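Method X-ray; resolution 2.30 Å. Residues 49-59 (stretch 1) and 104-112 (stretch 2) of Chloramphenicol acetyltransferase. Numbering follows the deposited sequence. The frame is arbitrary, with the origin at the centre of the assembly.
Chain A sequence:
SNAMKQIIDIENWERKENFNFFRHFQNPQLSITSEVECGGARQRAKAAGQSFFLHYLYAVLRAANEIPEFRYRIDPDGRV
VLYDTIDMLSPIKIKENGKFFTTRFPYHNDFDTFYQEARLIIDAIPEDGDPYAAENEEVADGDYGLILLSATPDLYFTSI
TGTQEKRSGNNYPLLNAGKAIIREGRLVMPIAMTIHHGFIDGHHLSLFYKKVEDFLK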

# COMPACT_ATOMS: atom_id res chain seq x y z
N GLY A 49 14.14 11.28 29.35
CA GLY A 49 14.04 9.86 29.75
C GLY A 49 12.69 9.22 29.41
O GLY A 49 12.28 8.25 30.03
N GLN A 50 12.01 9.75 28.39
CA GLN A 50 10.65 9.35 28.03
C GLN A 50 10.56 8.38 26.86
O GLN A 50 11.53 8.16 26.13
CB GLN A 50 9.83 10.61 27.71
CG GLN A 50 9.61 11.49 28.92
CD GLN A 50 8.83 12.72 28.60
OE1 GLN A 50 8.05 13.19 29.42
NE2 GLN A 50 9.02 13.26 27.42
N SER A 51 9.37 7.79 26.68
CA SER A 51 9.09 6.90 25.56
C SER A 51 8.90 7.68 24.24
O SER A 51 8.00 8.53 24.13
CB SER A 51 7.88 6.04 25.89
OG SER A 51 7.55 5.19 24.81
N PHE A 52 9.76 7.42 23.26
CA PHE A 52 9.64 8.07 21.96
C PHE A 52 8.28 7.70 21.29
O PHE A 52 7.62 8.53 20.65
CB PHE A 52 10.83 7.69 21.09
CG PHE A 52 10.76 8.19 19.66
CD1 PHE A 52 10.63 9.55 19.39
CD2 PHE A 52 10.84 7.30 18.59
CE1 PHE A 52 10.55 10.02 18.07
CE2 PHE A 52 10.78 7.77 17.27
CZ PHE A 52 10.64 9.13 17.02
N PHE A 53 7.87 6.44 21.49
CA PHE A 53 6.55 5.94 21.06
C PHE A 53 5.37 6.87 21.43
O PHE A 53 4.52 7.18 20.60
CB PHE A 53 6.33 4.50 21.60
CG PHE A 53 4.92 4.02 21.46
CD1 PHE A 53 4.41 3.64 20.20
CD2 PHE A 53 4.08 3.96 22.57
CE1 PHE A 53 3.09 3.20 20.07
CE2 PHE A 53 2.77 3.50 22.45
CZ PHE A 53 2.27 3.13 21.18
N LEU A 54 5.35 7.35 22.68
CA LEU A 54 4.31 8.24 23.14
C LEU A 54 4.42 9.63 22.55
O LEU A 54 3.40 10.33 22.42
CB LEU A 54 4.26 8.28 24.69
CG LEU A 54 3.79 6.95 25.32
CD1 LEU A 54 3.97 6.95 26.85
CD2 LEU A 54 2.35 6.61 24.91
N HIS A 55 5.63 10.04 22.19
CA HIS A 55 5.82 11.31 21.48
C HIS A 55 5.19 11.32 20.09
O HIS A 55 4.50 12.26 19.74
CB HIS A 55 7.30 11.69 21.40
CG HIS A 55 7.82 12.39 22.62
ND1 HIS A 55 8.16 13.73 22.63
CD2 HIS A 55 8.07 11.92 23.87
CE1 HIS A 55 8.59 14.06 23.84
NE2 HIS A 55 8.55 12.98 24.60
N TYR A 56 5.43 10.28 19.28
CA TYR A 56 4.78 10.23 17.97
C TYR A 56 3.32 9.81 18.01
O TYR A 56 2.53 10.23 17.17
CB TYR A 56 5.60 9.48 16.90
CG TYR A 56 5.80 7.99 17.06
CD1 TYR A 56 4.74 7.07 16.85
CD2 TYR A 56 7.06 7.48 17.34
CE1 TYR A 56 4.95 5.68 16.97
CE2 TYR A 56 7.28 6.09 17.45
CZ TYR A 56 6.23 5.22 17.25
OH TYR A 56 6.47 3.87 17.36
N LEU A 57 2.95 9.04 19.04
CA LEU A 57 1.56 8.68 19.25
C LEU A 57 0.74 9.95 19.50
O LEU A 57 -0.35 10.15 18.93
CB LEU A 57 1.41 7.67 20.40
CG LEU A 57 0.07 6.91 20.47
CD1 LEU A 57 -0.02 5.92 19.31
CD2 LEU A 57 -0.11 6.15 21.82
N TYR A 58 1.28 10.82 20.35
CA TYR A 58 0.65 12.10 20.61
C TYR A 58 0.53 12.96 19.34
O TYR A 58 -0.54 13.52 19.06
CB TYR A 58 1.41 12.88 21.70
CG TYR A 58 0.79 14.22 21.95
CD1 TYR A 58 -0.44 14.32 22.58
CD2 TYR A 58 1.39 15.39 21.51
CE1 TYR A 58 -1.05 15.54 22.81
CE2 TYR A 58 0.79 16.64 21.74
CZ TYR A 58 -0.44 16.69 22.39
OH TYR A 58 -1.06 17.90 22.64
N ALA A 59 1.65 13.07 18.61
CA ALA A 59 1.70 13.86 17.37
C ALA A 59 0.59 13.45 16.42
O ALA A 59 -0.10 14.31 15.86
CB ALA A 59 3.07 13.72 16.70
N ARG A 104 -6.88 1.69 25.06
CA ARG A 104 -7.31 3.06 24.75
C ARG A 104 -6.50 4.14 25.50
O ARG A 104 -6.25 4.00 26.69
CB ARG A 104 -8.80 3.23 25.05
CG ARG A 104 -9.40 4.57 24.59
CD ARG A 104 -10.96 4.57 24.74
NE ARG A 104 -11.50 5.89 24.44
CZ ARG A 104 -12.69 6.13 23.87
NH1 ARG A 104 -13.50 5.13 23.50
NH2 ARG A 104 -13.06 7.38 23.63
N PHE A 105 -6.12 5.20 24.78
CA PHE A 105 -5.42 6.34 25.36
C PHE A 105 -6.25 7.59 25.09
O PHE A 105 -6.55 7.90 23.93
CB PHE A 105 -3.99 6.52 24.76
CG PHE A 105 -3.11 5.32 24.94
CD1 PHE A 105 -2.26 5.22 26.05
CD2 PHE A 105 -3.15 4.26 24.01
CE1 PHE A 105 -1.44 4.09 26.24
CE2 PHE A 105 -2.34 3.13 24.20
CZ PHE A 105 -1.48 3.05 25.30
N PRO A 106 -6.66 8.30 26.15
CA PRO A 106 -7.44 9.53 25.92
C PRO A 106 -6.56 10.66 25.39
O PRO A 106 -5.41 10.80 25.81
CB PRO A 106 -7.99 9.88 27.32
CG PRO A 106 -6.94 9.30 28.28
CD PRO A 106 -6.47 8.00 27.59
N TYR A 107 -7.10 11.44 24.47
CA TYR A 107 -6.43 12.66 24.06
C TYR A 107 -6.47 13.77 25.16
O TYR A 107 -7.50 14.02 25.79
CB TYR A 107 -7.01 13.17 22.75
CG TYR A 107 -6.38 14.44 22.25
CD1 TYR A 107 -5.02 14.50 21.92
CD2 TYR A 107 -7.15 15.59 22.09
CE1 TYR A 107 -4.46 15.67 21.45
CE2 TYR A 107 -6.59 16.76 21.62
CZ TYR A 107 -5.26 16.80 21.31
OH TYR A 107 -4.73 17.99 20.86
N HIS A 108 -5.33 14.42 25.37
CA HIS A 108 -5.27 15.66 26.15
C HIS A 108 -4.50 16.68 25.32
O HIS A 108 -3.47 16.33 24.72
CB HIS A 108 -4.55 15.43 27.49
CG HIS A 108 -5.22 14.42 28.37
ND1 HIS A 108 -6.46 14.63 28.94
CD2 HIS A 108 -4.81 13.20 28.79
CE1 HIS A 108 -6.79 13.57 29.66
NE2 HIS A 108 -5.81 12.69 29.59
N ASN A 109 -4.98 17.92 25.27
CA ASN A 109 -4.31 18.98 24.49
C ASN A 109 -2.93 19.39 25.05
O ASN A 109 -2.10 19.98 24.34
CB ASN A 109 -5.23 20.18 24.26
CG ASN A 109 -4.67 21.21 23.25
OD1 ASN A 109 -3.61 21.00 22.63
ND2 ASN A 109 -5.39 22.33 23.10
N ASP A 110 -2.68 19.04 26.30
CA ASP A 110 -1.39 19.28 26.93
C ASP A 110 -0.55 18.00 26.92
O ASP A 110 -0.93 16.99 27.53
CB ASP A 110 -1.61 19.81 28.37
CG ASP A 110 -0.36 19.72 29.23
OD1 ASP A 110 0.71 20.21 28.80
OD2 ASP A 110 -0.44 19.14 30.34
N PHE A 111 0.59 18.03 26.24
CA PHE A 111 1.43 16.84 26.11
C PHE A 111 1.77 16.13 27.43
O PHE A 111 1.68 14.91 27.51
CB PHE A 111 2.71 17.10 25.31
CG PHE A 111 3.62 15.91 25.24
CD1 PHE A 111 3.31 14.84 24.42
CD2 PHE A 111 4.76 15.84 26.05
CE1 PHE A 111 4.15 13.73 24.36
CE2 PHE A 111 5.60 14.72 26.00
CZ PHE A 111 5.30 13.67 25.15
N ASP A 112 2.18 16.89 28.45
CA ASP A 112 2.58 16.31 29.73
C ASP A 112 1.46 15.52 30.38
O ASP A 112 1.69 14.46 30.95
CB ASP A 112 3.06 17.40 30.71
CG ASP A 112 4.25 18.18 30.19
OD1 ASP A 112 4.94 17.69 29.27
OD2 ASP A 112 4.51 19.29 30.71

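How do the two backbones meet? Stretch 1 leaves a loop at S51, the N-cap, and runs as a helix from F52 onward, held by bonds such as Y58 N to L54 O at 3.0 Å. Stretch 2 ends a strand at F105, crosses a loop and enters a second helix at F111, with D110 as its N-cap. The CA atoms of the two stretches come nearest at Y58 CA to F111 CA, 7.3 Å; L57 CA and F105 CA stand 9.6 Å apart. Such spacing leaves room for side chains between them, and these do most of the packing.

Which aromatic rings make the contact? F111 and Y58 have by far the most surface covered. The edge of F111 points toward the face of Y58, offset, with planes at 69° and Y58 CD2 3.5 Å from F111 CD1. F111 also turns an edge toward the face of H55, where F111 CZ lies 3.4 Å from H55 NE2. Edge-to-face geometry suits aromatic rings because the slightly positive C-H rim meets the electron-rich face. Y58 and Y107 are nearly parallel, at 19°, but slid apart so that they barely overlap; Y58 CE1 and Y107 CE1 still touch at 3.7 Å.

Where does aliphatic packing contribute? L57 reaches toward the strand end, placing its CD2 over one face of the F105 ring, 4.2 Å from F105 CD2. This is dispersion and exclusion of water between two buried side chains.

What do the polar atoms do? No clear hydrogen bond joins the stretches. Y58 carries its hydroxyl to the loop, where Y58 OH lies 2.9 Å from N109 O, and Y58 CE1 comes within 3.2 Å of H108 O, so backbone carbonyls line the ring's edge. The hydroxyl is hydrogen-bonded elsewhere in the structure.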